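Nigritoxine (Vibrio nigripulchritudo, PDB 5M41) acts as a bacterial toxin against crustaceans and insects and has a new fold. Local coordinates at residues 252-255 and 256-260; 448-451 and 452-456; 611-615 and 616-620; 541-545 and 546-550; 679-682 and 683-686. All coordinates share one frame; numbering follows the deposited sequence.

Contact 1. Residues 252-255 and 256-260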
loop_
_atom_site.group_PDB
_atom_site.type_symbol
_atom_site.label_atom_id
_atom_site.label_comp_id
_atom_site.label_asym_id
_atom_site.label_seq_id
_atom_site.Cartn_x
_atom_site.Cartn_y
_atom_site.Cartn_z
ATOM N N SER A 252 4.618 -14.217 -10.530
ATOM C CA SER A 252 4.530 -15.550 -11.156
ATOM C C SER A 252 4.302 -15.492 -12.672
ATOM O O SER A 252 3.326 -14.893 -13.135
ATOM C CB SER A 252 3.373 -16.318 -10.537
ATOM O OG SER A 252 3.100 -17.471 -11.303
ATOM N N HIS A 253 5.172 -16.137 -13.440
ATOM C CA HIS A 253 5.048 -16.122 -14.895
ATOM C C HIS A 253 3.928 -17.026 -15.333
ATOM O O HIS A 253 3.156 -16.705 -16.247
ATOM C CB HIS A 253 6.400 -16.475 -15.543
ATOM C CG HIS A 253 7.455 -15.408 -15.326
ATOM N ND1 HIS A 253 7.667 -14.395 -16.213
ATOM C CD2 HIS A 253 8.309 -15.170 -14.250
ATOM C CE1 HIS A 253 8.623 -13.568 -15.732
ATOM N NE2 HIS A 253 9.027 -14.051 -14.540
ATOM N N LEU A 254 3.788 -18.138 -14.631
ATOM C CA LEU A 254 2.702 -19.054 -14.896
ATOM C C LEU A 254 1.339 -18.445 -14.508
ATOM O O LEU A 254 0.356 -18.610 -15.232
ATOM C CB LEU A 254 2.968 -20.373 -14.173
ATOM C CG LEU A 254 1.947 -21.500 -14.283
ATOM C CD1 LEU A 254 1.777 -21.886 -15.760
ATOM C CD2 LEU A 254 2.389 -22.694 -13.450
ATOM N N ALA A 255 1.256 -17.738 -13.375
ATOM C CA ALA A 255 0.009 -17.004 -13.093
ATOM C C ALA A 255 -0.324 -15.992 -14.221
ATOM O O ALA A 255 -1.503 -15.812 -14.612
ATOM C CB ALA A 255 0.093 -16.288 -11.754
ATOM N N LYS A 256 0.695 -15.332 -14.747
ATOM C CA LYS A 256 0.463 -14.437 -15.907
ATOM C C LYS A 256 -0.122 -15.230 -17.093
ATOM O O LYS A 256 -1.054 -14.784 -17.751
ATOM C CB LYS A 256 1.738 -13.689 -16.313
ATOM C CG LYS A 256 1.526 -12.687 -17.460
ATOM C CD LYS A 256 2.802 -11.926 -17.863
ATOM C CE LYS A 256 3.825 -12.872 -18.479
ATOM N NZ LYS A 256 5.210 -12.326 -18.475
ATOM N N TYR A 257 0.390 -16.431 -17.336
ATOM C CA TYR A 257 -0.125 -17.238 -18.446
ATOM C C TYR A 257 -1.588 -17.670 -18.196
ATOM O O TYR A 257 -2.446 -17.538 -19.075
ATOM C CB TYR A 257 0.768 -18.465 -18.723
ATOM C CG TYR A 257 0.273 -19.265 -19.920
ATOM C CD1 TYR A 257 -0.039 -18.613 -21.125
ATOM C CD2 TYR A 257 0.106 -20.668 -19.856
ATOM C CE1 TYR A 257 -0.497 -19.329 -22.228
ATOM C CE2 TYR A 257 -0.359 -21.383 -20.959
ATOM C CZ TYR A 257 -0.653 -20.703 -22.138
ATOM O OH TYR A 257 -1.124 -21.375 -23.242
ATOM N N PHE A 258 -1.877 -18.154 -16.987
ATOM C CA PHE A 258 -3.245 -18.471 -16.667
ATOM C C PHE A 258 -4.165 -17.265 -16.819
ATOM O O PHE A 258 -5.257 -17.404 -17.350
ATOM C CB PHE A 258 -3.349 -19.026 -15.254
ATOM C CG PHE A 258 -3.095 -20.504 -15.170
ATOM C CD1 PHE A 258 -3.958 -21.417 -15.798
ATOM C CD2 PHE A 258 -1.996 -20.989 -14.465
ATOM C CE1 PHE A 258 -3.725 -22.794 -15.704
ATOM C CE2 PHE A 258 -1.768 -22.359 -14.349
ATOM C CZ PHE A 258 -2.636 -23.266 -14.967
ATOM N N ASP A 259 -3.717 -16.090 -16.373
ATOM C CA ASP A 259 -4.519 -14.865 -16.501
ATOM C C ASP A 259 -4.812 -14.581 -17.990
ATOM O O ASP A 259 -5.901 -14.138 -18.358
ATOM C CB ASP A 259 -3.765 -13.655 -15.932
ATOM C CG ASP A 259 -3.665 -13.654 -14.406
ATOM O OD1 ASP A 259 -4.324 -14.481 -13.728
ATOM O OD2 ASP A 259 -2.873 -12.812 -13.887
ATOM N N LEU A 260 -3.801 -14.777 -18.832
ATOM C CA LEU A 260 -3.959 -14.568 -20.270
ATOM C C LEU A 260 -5.004 -15.518 -20.871
ATOM O O LEU A 260 -5.824 -15.109 -21.706
ATOM C CB LEU A 260 -2.607 -14.721 -20.988
ATOM C CG LEU A 260 -2.723 -14.527 -22.523
ATOM C CD1 LEU A 260 -1.522 -13.815 -23.094
ATOM C CD2 LEU A 260 -2.932 -15.863 -23.240
#

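Contact 2. Residues 448-451 and 452-456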
loop_
_atom_site.group_PDB
_atom_site.type_symbol
_atom_site.label_atom_id
_atom_site.label_comp_id
_atom_site.label_asym_id
_atom_site.label_seq_id
_atom_site.Cartn_x
_atom_site.Cartn_y
_atom_site.Cartn_z
ATOM N N GLU A 448 -5.488 2.766 12.665
ATOM C CA GLU A 448 -5.925 2.872 14.069
ATOM C C GLU A 448 -5.174 1.832 14.887
ATOM O O GLU A 448 -4.677 2.136 15.969
ATOM C CB GLU A 448 -7.434 2.646 14.198
ATOM C CG GLU A 448 -8.266 3.732 13.535
ATOM C CD GLU A 448 -9.762 3.411 13.446
ATOM O OE1 GLU A 448 -10.202 2.269 13.739
ATOM O OE2 GLU A 448 -10.513 4.329 13.057
ATOM N N ARG A 449 -5.053 0.618 14.349
ATOM C CA ARG A 449 -4.333 -0.442 15.057
ATOM C C ARG A 449 -2.871 -0.096 15.220
ATOM O O ARG A 449 -2.320 -0.228 16.317
ATOM C CB ARG A 449 -4.498 -1.790 14.378
ATOM C CG ARG A 449 -5.911 -2.347 14.487
ATOM C CD ARG A 449 -6.031 -3.596 13.631
ATOM N NE ARG A 449 -7.300 -3.629 12.917
ATOM C CZ ARG A 449 -7.449 -3.791 11.607
ATOM N NH1 ARG A 449 -6.405 -3.979 10.799
ATOM N NH2 ARG A 449 -8.677 -3.796 11.109
ATOM N N VAL A 450 -2.261 0.392 14.139
ATOM C CA VAL A 450 -0.868 0.828 14.177
ATOM C C VAL A 450 -0.668 1.874 15.287
ATOM O O VAL A 450 0.283 1.758 16.066
ATOM C CB VAL A 450 -0.381 1.353 12.800
ATOM C CG1 VAL A 450 0.934 2.118 12.922
ATOM C CG2 VAL A 450 -0.237 0.208 11.790
ATOM N N ALA A 451 -1.572 2.860 15.362
ATOM C CA ALA A 451 -1.504 3.943 16.363
ATOM C C ALA A 451 -1.621 3.449 17.812
ATOM O O ALA A 451 -0.967 4.000 18.713
ATOM C CB ALA A 451 -2.553 5.019 16.084
ATOM N N ILE A 452 -2.436 2.415 18.027
ATOM C CA ILE A 452 -2.587 1.799 19.353
ATOM C C ILE A 452 -1.263 1.185 19.809
ATOM O O ILE A 452 -0.736 1.536 20.870
ATOM C CB ILE A 452 -3.702 0.712 19.392
ATOM C CG1 ILE A 452 -5.084 1.295 19.053
ATOM C CG2 ILE A 452 -3.732 0.009 20.746
ATOM C CD1 ILE A 452 -5.404 2.624 19.711
ATOM N N VAL A 453 -0.731 0.274 18.997
ATOM C CA VAL A 453 0.537 -0.378 19.315
ATOM C C VAL A 453 1.629 0.633 19.653
ATOM O O VAL A 453 2.292 0.499 20.678
ATOM C CB VAL A 453 0.986 -1.341 18.205
ATOM C CG1 VAL A 453 2.320 -1.983 18.572
ATOM C CG2 VAL A 453 -0.083 -2.399 17.994
ATOM N N ARG A 454 1.789 1.661 18.823
ATOM C CA ARG A 454 2.804 2.686 19.076
ATOM C C ARG A 454 2.620 3.357 20.439
ATOM O O ARG A 454 3.596 3.578 21.155
ATOM C CB ARG A 454 2.785 3.774 18.008
ATOM C CG ARG A 454 3.389 3.405 16.673
ATOM C CD ARG A 454 3.177 4.569 15.720
ATOM N NE ARG A 454 4.215 5.589 15.875
ATOM C CZ ARG A 454 4.236 6.759 15.238
ATOM N NH1 ARG A 454 3.263 7.101 14.395
ATOM N NH2 ARG A 454 5.241 7.601 15.443
ATOM N N ARG A 455 1.369 3.685 20.771
ATOM C CA ARG A 455 1.043 4.414 21.990
ATOM C C ARG A 455 1.187 3.557 23.252
ATOM O O ARG A 455 1.407 4.093 24.337
ATOM C CB ARG A 455 -0.358 5.010 21.905
ATOM C CG ARG A 455 -0.591 6.178 22.856
ATOM C CD ARG A 455 -2.073 6.469 23.046
ATOM N NE ARG A 455 -2.804 6.429 21.777
ATOM C CZ ARG A 455 -3.771 5.563 21.474
ATOM N NH1 ARG A 455 -4.169 4.648 22.356
ATOM N NH2 ARG A 455 -4.352 5.625 20.282
ATOM N N GLU A 456 1.062 2.237 23.108
ATOM C CA GLU A 456 1.342 1.305 24.205
ATOM C C GLU A 456 2.840 1.240 24.487
ATOM O O GLU A 456 3.258 1.089 25.635
ATOM C CB GLU A 456 0.787 -0.098 23.917
ATOM C CG GLU A 456 -0.731 -0.180 23.735
ATOM C CD GLU A 456 -1.544 0.511 24.831
ATOM O OE1 GLU A 456 -1.211 0.377 26.031
ATOM O OE2 GLU A 456 -2.540 1.183 24.491
#

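Contact 3. Residues 611-615 and 616-620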
loop_
_atom_site.group_PDB
_atom_site.type_symbol
_atom_site.label_atom_id
_atom_site.label_comp_id
_atom_site.label_asym_id
_atom_site.label_seq_id
_atom_site.Cartn_x
_atom_site.Cartn_y
_atom_site.Cartn_z
ATOM N N GLU A 611 -3.830 27.211 0.739
ATOM C CA GLU A 611 -3.596 27.401 -0.697
ATOM C C GLU A 611 -2.602 26.368 -1.227
ATOM O O GLU A 611 -2.774 25.848 -2.317
ATOM C CB GLU A 611 -3.143 28.829 -1.009
ATOM C CG GLU A 611 -4.220 29.871 -0.724
ATOM C CD GLU A 611 -5.428 29.722 -1.638
ATOM O OE1 GLU A 611 -5.230 29.691 -2.858
ATOM O OE2 GLU A 611 -6.573 29.643 -1.151
ATOM N N GLY A 612 -1.595 26.035 -0.427
ATOM C CA GLY A 612 -0.654 24.990 -0.791
ATOM C C GLY A 612 -1.330 23.633 -0.874
ATOM O O GLY A 612 -1.195 22.922 -1.880
ATOM N N LYS A 613 -2.050 23.269 0.186
ATOM C CA LYS A 613 -2.787 22.008 0.227
ATOM C C LYS A 613 -3.891 21.932 -0.835
ATOM O O LYS A 613 -4.201 20.840 -1.310
ATOM C CB LYS A 613 -3.376 21.757 1.604
ATOM C CG LYS A 613 -2.355 21.319 2.636
ATOM C CD LYS A 613 -1.659 20.020 2.241
ATOM C CE LYS A 613 -2.367 18.797 2.792
ATOM N NZ LYS A 613 -1.477 17.605 2.754
ATOM N N LYS A 614 -4.473 23.078 -1.199
ATOM C CA LYS A 614 -5.533 23.140 -2.227
ATOM C C LYS A 614 -5.091 22.646 -3.600
ATOM O O LYS A 614 -5.909 22.146 -4.354
ATOM C CB LYS A 614 -6.081 24.559 -2.389
ATOM C CG LYS A 614 -7.224 24.883 -1.457
ATOM C CD LYS A 614 -7.539 26.374 -1.436
ATOM C CE LYS A 614 -7.841 26.957 -2.823
ATOM N NZ LYS A 614 -8.502 28.287 -2.655
ATOM N N THR A 615 -3.809 22.809 -3.928
ATOM C CA THR A 615 -3.281 22.333 -5.208
ATOM C C THR A 615 -3.355 20.809 -5.328
ATOM O O THR A 615 -3.283 20.262 -6.437
ATOM C CB THR A 615 -1.811 22.738 -5.417
ATOM O OG1 THR A 615 -0.990 22.059 -4.460
ATOM C CG2 THR A 615 -1.630 24.273 -5.331
ATOM N N GLY A 616 -3.494 20.130 -4.188
ATOM C CA GLY A 616 -3.455 18.673 -4.158
ATOM C C GLY A 616 -2.038 18.136 -4.098
ATOM O O GLY A 616 -1.842 16.943 -3.898
ATOM N N ASP A 617 -1.053 19.019 -4.273
ATOM C CA ASP A 617 0.363 18.645 -4.190
ATOM C C ASP A 617 1.195 19.719 -3.471
ATOM O O ASP A 617 1.942 20.480 -4.101
ATOM C CB ASP A 617 0.916 18.360 -5.592
ATOM C CG ASP A 617 2.312 17.720 -5.572
ATOM O OD1 ASP A 617 2.964 17.647 -4.501
ATOM O OD2 ASP A 617 2.767 17.296 -6.657
ATOM N N PHE A 618 1.101 19.750 -2.147
ATOM C CA PHE A 618 1.809 20.753 -1.369
ATOM C C PHE A 618 3.291 20.817 -1.712
ATOM O O PHE A 618 3.827 21.905 -1.923
ATOM C CB PHE A 618 1.650 20.488 0.131
ATOM C CG PHE A 618 2.132 21.622 1.000
ATOM C CD1 PHE A 618 1.252 22.610 1.415
ATOM C CD2 PHE A 618 3.469 21.705 1.386
ATOM C CE1 PHE A 618 1.684 23.648 2.217
ATOM C CE2 PHE A 618 3.912 22.743 2.195
ATOM C CZ PHE A 618 3.013 23.721 2.607
ATOM N N GLU A 619 3.952 19.661 -1.747
ATOM C CA GLU A 619 5.401 19.603 -1.978
ATOM C C GLU A 619 5.812 20.302 -3.259
ATOM O O GLU A 619 6.831 20.983 -3.298
ATOM C CB GLU A 619 5.910 18.164 -2.019
ATOM C CG GLU A 619 6.306 17.625 -0.660
ATOM C CD GLU A 619 7.544 16.740 -0.692
ATOM O OE1 GLU A 619 7.467 15.595 -0.203
ATOM O OE2 GLU A 619 8.600 17.195 -1.186
ATOM N N ASN A 620 5.016 20.124 -4.307
ATOM C CA ASN A 620 5.289 20.778 -5.578
ATOM C C ASN A 620 5.267 22.297 -5.472
ATOM O O ASN A 620 6.096 22.969 -6.078
ATOM C CB ASN A 620 4.297 20.327 -6.653
ATOM C CG ASN A 620 4.514 21.041 -7.966
ATOM O OD1 ASN A 620 5.479 20.778 -8.678
ATOM N ND2 ASN A 620 3.628 21.968 -8.281
#

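Contact 4. Residues 541-545 and 546-550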
loop_
_atom_site.group_PDB
_atom_site.type_symbol
_atom_site.label_atom_id
_atom_site.label_comp_id
_atom_site.label_asym_id
_atom_site.label_seq_id
_atom_site.Cartn_x
_atom_site.Cartn_y
_atom_site.Cartn_z
ATOM N N ARG A 541 20.493 22.088 23.281
ATOM C CA ARG A 541 20.624 22.115 21.822
ATOM C C ARG A 541 19.285 21.940 21.073
ATOM O O ARG A 541 18.350 21.285 21.564
ATOM C CB ARG A 541 21.662 21.092 21.341
ATOM C CG ARG A 541 21.263 19.637 21.557
ATOM C CD ARG A 541 22.442 18.674 21.466
ATOM N NE ARG A 541 22.107 17.423 22.146
ATOM C CZ ARG A 541 22.979 16.579 22.690
ATOM N NH1 ARG A 541 24.291 16.818 22.646
ATOM N NH2 ARG A 541 22.524 15.492 23.296
ATOM N N ASP A 542 19.228 22.526 19.879
ATOM C CA ASP A 542 18.073 22.403 18.968
ATOM C C ASP A 542 17.809 20.960 18.555
ATOM O O ASP A 542 18.709 20.120 18.612
ATOM C CB ASP A 542 18.338 23.199 17.688
ATOM C CG ASP A 542 18.310 24.693 17.906
ATOM O OD1 ASP A 542 17.744 25.148 18.917
ATOM O OD2 ASP A 542 18.862 25.419 17.058
ATOM N N PHE A 543 16.584 20.678 18.112
ATOM C CA PHE A 543 16.362 19.485 17.303
ATOM C C PHE A 543 17.289 19.582 16.091
ATOM O O PHE A 543 17.395 20.643 15.471
ATOM C CB PHE A 543 14.900 19.359 16.868
ATOM C CG PHE A 543 13.983 18.845 17.951
ATOM C CD1 PHE A 543 14.093 17.544 18.412
ATOM C CD2 PHE A 543 13.016 19.660 18.504
ATOM C CE1 PHE A 543 13.252 17.063 19.407
ATOM C CE2 PHE A 543 12.169 19.189 19.497
ATOM C CZ PHE A 543 12.292 17.889 19.955
ATOM N N PRO A 544 17.996 18.491 15.772
ATOM C CA PRO A 544 18.964 18.564 14.678
ATOM C C PRO A 544 18.297 18.723 13.307
ATOM O O PRO A 544 18.881 19.320 12.404
ATOM C CB PRO A 544 19.714 17.230 14.775
ATOM C CG PRO A 544 18.754 16.302 15.435
ATOM C CD PRO A 544 17.990 17.165 16.416
ATOM N N TYR A 545 17.077 18.225 13.156
ATOM C CA TYR A 545 16.363 18.411 11.896
ATOM C C TYR A 545 14.839 18.499 12.098
ATOM O O TYR A 545 14.298 17.998 13.091
ATOM C CB TYR A 545 16.782 17.332 10.875
ATOM C CG TYR A 545 16.324 15.925 11.207
ATOM C CD1 TYR A 545 15.250 15.341 10.514
ATOM C CD2 TYR A 545 16.957 15.164 12.203
ATOM C CE1 TYR A 545 14.811 14.053 10.801
ATOM C CE2 TYR A 545 16.521 13.870 12.499
ATOM C CZ TYR A 545 15.447 13.326 11.793
ATOM O OH TYR A 545 15.001 12.056 12.067
ATOM N N ALA A 546 14.164 19.155 11.158
ATOM C CA ALA A 546 12.721 19.422 11.245
ATOM C C ALA A 546 11.891 18.165 11.546
ATOM O O ALA A 546 10.962 18.207 12.356
ATOM C CB ALA A 546 12.227 20.114 9.968
ATOM N N GLY A 547 12.256 17.052 10.912
ATOM C CA GLY A 547 11.555 15.799 11.092
ATOM C C GLY A 547 11.379 15.417 12.541
ATOM O O GLY A 547 10.303 14.988 12.952
ATOM N N GLU A 548 12.438 15.570 13.335
ATOM C CA GLU A 548 12.357 15.211 14.743
ATOM C C GLU A 548 11.437 16.156 15.543
ATOM O O GLU A 548 10.664 15.686 16.387
ATOM C CB GLU A 548 13.761 15.136 15.359
ATOM C CG GLU A 548 13.837 14.245 16.584
ATOM C CD GLU A 548 15.203 14.289 17.272
ATOM O OE1 GLU A 548 16.220 14.595 16.614
ATOM O OE2 GLU A 548 15.254 14.016 18.485
ATOM N N GLU A 549 11.531 17.473 15.300
ATOM C CA GLU A 549 10.592 18.442 15.936
ATOM C C GLU A 549 9.145 18.119 15.550
ATOM O O GLU A 549 8.228 18.202 16.381
ATOM C CB GLU A 549 10.881 19.903 15.555
ATOM C CG GLU A 549 10.016 20.879 16.356
ATOM C CD GLU A 549 10.399 22.345 16.189
ATOM O OE1 GLU A 549 11.613 22.651 16.200
ATOM O OE2 GLU A 549 9.478 23.198 16.041
ATOM N N PHE A 550 8.951 17.762 14.284
ATOM C CA PHE A 550 7.608 17.420 13.788
ATOM C C PHE A 550 7.065 16.217 14.565
ATOM O O PHE A 550 5.940 16.242 15.043
ATOM C CB PHE A 550 7.631 17.149 12.269
ATOM C CG PHE A 550 6.283 16.779 11.686
ATOM C CD1 PHE A 550 5.356 17.757 11.361
ATOM C CD2 PHE A 550 5.957 15.442 11.452
ATOM C CE1 PHE A 550 4.130 17.420 10.800
ATOM C CE2 PHE A 550 4.732 15.099 10.895
ATOM C CZ PHE A 550 3.816 16.094 10.574
#

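Contact 5. Residues 679-682 and 683-686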
loop_
_atom_site.group_PDB
_atom_site.type_symbol
_atom_site.label_atom_id
_atom_site.label_comp_id
_atom_site.label_asym_id
_atom_site.label_seq_id
_atom_site.Cartn_x
_atom_site.Cartn_y
_atom_site.Cartn_z
ATOM N N THR A 679 -16.066 23.234 -1.988
ATOM C CA THR A 679 -15.736 24.025 -3.169
ATOM C C THR A 679 -14.232 24.032 -3.419
ATOM O O THR A 679 -13.648 22.957 -3.513
ATOM C CB THR A 679 -16.383 25.425 -3.115
ATOM O OG1 THR A 679 -15.845 26.142 -2.006
ATOM C CG2 THR A 679 -17.858 25.296 -2.872
ATOM N N LYS A 680 -13.591 25.197 -3.512
ATOM C CA LYS A 680 -12.161 25.217 -3.882
ATOM C C LYS A 680 -11.215 24.585 -2.850
ATOM O O LYS A 680 -10.044 24.286 -3.154
ATOM C CB LYS A 680 -11.693 26.618 -4.287
ATOM C CG LYS A 680 -12.471 27.243 -5.446
ATOM C CD LYS A 680 -12.351 26.449 -6.743
ATOM C CE LYS A 680 -13.107 27.167 -7.867
ATOM N NZ LYS A 680 -13.876 26.176 -8.658
ATOM N N MET A 681 -11.714 24.372 -1.639
ATOM C CA MET A 681 -10.950 23.640 -0.603
ATOM C C MET A 681 -10.983 22.115 -0.706
ATOM O O MET A 681 -10.301 21.438 0.078
ATOM C CB MET A 681 -11.472 24.012 0.787
ATOM C CG MET A 681 -10.575 24.909 1.590
ATOM S SD MET A 681 -11.202 24.989 3.285
ATOM C CE MET A 681 -10.277 23.653 4.035
ATOM N N ARG A 682 -11.764 21.561 -1.639
ATOM C CA ARG A 682 -12.065 20.109 -1.631
ATOM C C ARG A 682 -10.845 19.202 -1.477
ATOM O O ARG A 682 -10.874 18.255 -0.686
ATOM C CB ARG A 682 -12.902 19.678 -2.858
ATOM C CG ARG A 682 -12.306 20.081 -4.196
ATOM C CD ARG A 682 -13.225 19.766 -5.383
ATOM N NE ARG A 682 -13.044 20.784 -6.419
ATOM C CZ ARG A 682 -13.879 21.798 -6.641
ATOM N NH1 ARG A 682 -14.998 21.920 -5.933
ATOM N NH2 ARG A 682 -13.606 22.684 -7.594
ATOM N N LYS A 683 -9.764 19.507 -2.192
ATOM C CA LYS A 683 -8.582 18.629 -2.172
ATOM C C LYS A 683 -7.894 18.519 -0.809
ATOM O O LYS A 683 -7.227 17.522 -0.540
ATOM C CB LYS A 683 -7.577 19.039 -3.240
ATOM C CG LYS A 683 -8.003 18.667 -4.646
ATOM C CD LYS A 683 -6.964 19.106 -5.652
ATOM C CE LYS A 683 -7.373 18.705 -7.058
ATOM N NZ LYS A 683 -6.413 19.267 -8.048
ATOM N N VAL A 684 -8.053 19.534 0.045
ATOM C CA VAL A 684 -7.482 19.509 1.407
ATOM C C VAL A 684 -8.016 18.275 2.140
ATOM O O VAL A 684 -7.303 17.641 2.921
ATOM C CB VAL A 684 -7.803 20.809 2.197
ATOM C CG1 VAL A 684 -7.203 20.789 3.597
ATOM C CG2 VAL A 684 -7.317 22.026 1.433
ATOM N N LYS A 685 -9.258 17.917 1.832
ATOM C CA LYS A 685 -9.927 16.772 2.440
ATOM C C LYS A 685 -9.286 15.415 2.114
ATOM O O LYS A 685 -9.509 14.458 2.845
ATOM C CB LYS A 685 -11.396 16.761 2.036
ATOM C CG LYS A 685 -12.350 16.439 3.173
ATOM C CD LYS A 685 -13.783 16.440 2.650
ATOM C CE LYS A 685 -14.792 16.474 3.794
ATOM N NZ LYS A 685 -16.191 16.595 3.289
ATOM N N ASN A 686 -8.501 15.338 1.035
ATOM C CA ASN A 686 -7.703 14.140 0.719
ATOM C C ASN A 686 -6.691 13.799 1.809
ATOM O O ASN A 686 -6.326 12.628 1.987
ATOM C CB ASN A 686 -6.923 14.326 -0.586
ATOM C CG ASN A 686 -7.819 14.402 -1.810
ATOM O OD1 ASN A 686 -8.986 14.012 -1.770
ATOM N ND2 ASN A 686 -7.264 14.888 -2.916
HETATM O O HOH W 1 -8.746 22.046 -3.686
#

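Contact 1. Residues 252-255 and 256-260
L254 lays its branched end beside the ring of F258, one turn further along the same helix, and the two side chains run side by side in the same direction. The approach is made by CG of L254, 3.8 Å from CE2 of F258. The leucine reaches it because CG stands anti to the backbone N (chi1 179°). In the backbone that carries the pair, F258 N donates to L254 O at 2.9 Å in a nearly straight bond, 172° at the hydrogen. I247 and L207 touch both side chains, so this face of the helix is buried. A second pairing, H253 with K256, also runs alongside, but here ND1 of H253 and NZ of K256 stay 3.9 Å apart, too far for a hydrogen bond. D259 N binds A255 O at 2.8 Å, while the carboxylate of D259 is engaged by salt bridges to R28 and R357, which tie the D259 turn to helix 22-30 and to strand 354-357. The helix opens at S252, whose OG accepts from A255 N at 2.8 Å. That bond, followed by successive i to i+4 backbone bonds, is the signature of a serine N-cap opening an alpha-helix.

Contact 2. Residues 448-451 and 452-456
I452 turns CG1 back along the helix to the carbonyl of E448, one turn earlier. Its chi1 of -61° puts CG1 beside its own backbone N, 3.2 Å from E448 O, an oxygen that also accepts from I452 N at 3.1 Å. V453 behaves likewise through its CG2 branch, 3.5 Å from R449 O. These contacts belong to an alpha-helix, 444-457, whose successive i to i+4 bonds include a nearly straight one from V453 N to R449 O (173°). R454 begins by lying against V450: its CG is 3.6 Å from V450 O and its CD 4.3 Å from V450 CG1. A bend at chi3 (84°) then carries the guanidinium away to a salt bridge with E501, while the aliphatic part and V450 both rest on I336 of strand 328-336. R455 also bends and sets one guanidinium face over A451 O. A451 O is already bonded to R455 N at 3.1 Å, and of the guanidinium nitrogens NH2 comes nearest to it, 4.1 Å away.

Contact 3. Residues 611-615 and 616-620
F618 fits its ring against the backbone of G612 and K613, and this is the close-packed side of the turn. CD1 of F618 lies 3.6 Å from G612 C and equally near K613 N, which sits at the ring edge in the ring plane. G612 has no side chain, and the ring closes directly on its backbone, CE1 of F618 4.0 Å from G612 CA. The aliphatic part of K613 crosses the phenylalanine at about a right angle, CD of K613 being 4.0 Å from CB of F618, before NZ reaches a salt bridge with D687. W628, meeting it edge-to-face, and Y609 add aromatic neighbours to the buried ring. The other side, at T615 and G616, is exposed and is held by polar bonds. T615 OG1 donates to G612 O at 2.7 Å and accepts from D617 N at 3.0 Å; chi1 of 66° sets it between the backbone N and the carbonyl carbon. G616 N donates to K613 O at 3.0 Å, from above the carbonyl plane. With phi of 84°, G616 leaves the helical conformation and turns the chain out of the first helix. D617 OD1 then accepts from N620 N at 3.2 Å, while its OD2 pairs with K408. The arrangement is a tight turn between two helices: a positive-phi glycine just after the first, and an aspartate N-cap starting helix 618-621.

Contact 4. Residues 541-545 and 546-550
With chi1 near -78°, the ring of F543 is directed at the first turn of the following helix, and the anti chi1 values of E548 (-156°) and E549 send their side chains past it, each crossing the phenylalanine at about a right angle. E549 contributes its backbone: its CA stands over the F543 face, 4.0 Å from the ring centroid and close to the ring normal, a CH-pi contact. E548 passes the CD1 side of the ring, with CD 3.6 Å from F543 CD1 and OE2 at the ring edge, in its plane. The segment joins strand 538-542, an outermost strand of an antiparallel four-stranded sheet, to helix 546-555, so the phenylalanine packs in the strand-to-helix connection, with L527 of the neighbouring strand 523-532 touching both F543 and E549. Y545 occupies the N-cap position. Its ring lies over the helix start, with E548 N 3.8 Å above one face and toward the rim, while G547, lacking a side chain, lets CE1 of Y545 come to 3.7 Å from G547 CA. The backbone bond from E548 N to Y545 O, 3.1 Å, is weak. E548 OE2 is bound by K507 in a salt bridge, and E549 OE2 by R553.

Contact 5. Residues 679-682 and 683-686
M681 O accepts from V684 N at 2.9 Å, and R682 O from K685 N at 3.0 Å. Both donors stand above their carbonyl planes, with N-H...O angles of 144° and 142°, the bent geometry of i to i+3 bonding in a 3-10 segment. One water bridges the turn as well: it donates to K680 O at 2.6 Å and accepts from K683 N at 3.1 Å, so the backbone N-H of K683 is served by solvent. Outward from the backbone, the methyl CE of M681 meets CB of V684 at 4.2 Å, the two side chains crossing at an oblique angle, and CG2 of V684 also rests 3.3 Å from M681 O. The bend of the methionine at chi3 (92°) turns CE toward the valine. I610 of helix 603-614 and V729 of helix 719-731 touch M681, and L691 touches V684. The chemistry thus divides: M681 and V684 face the neighbouring helices as an apolar pair, whereas the charged side chains of R682 and K683 lie on the exposed side.

Overall arrangement
From the N terminus, contact 1 comes first, at the start of helix 253-264, and lies across the chain's centre from the other four, its centre 39 to 49 Å from theirs. Contact 2 follows within helix 444-457, then contact 4, the connection from strand 538-542 to helix 546-555, about 9 Å from contact 2 at the nearest atoms. Contact 3 closes the short turn between helices 603-614 and 618-621, and contact 5 lies in the loop between helices 667-676 and 688-704. All five are local and in series, none nested or crossed. Contacts 3 and 5 alone touch, K614 CG lying 3.3 Å from K680 O, which packs the loop onto the end of helix 603-614.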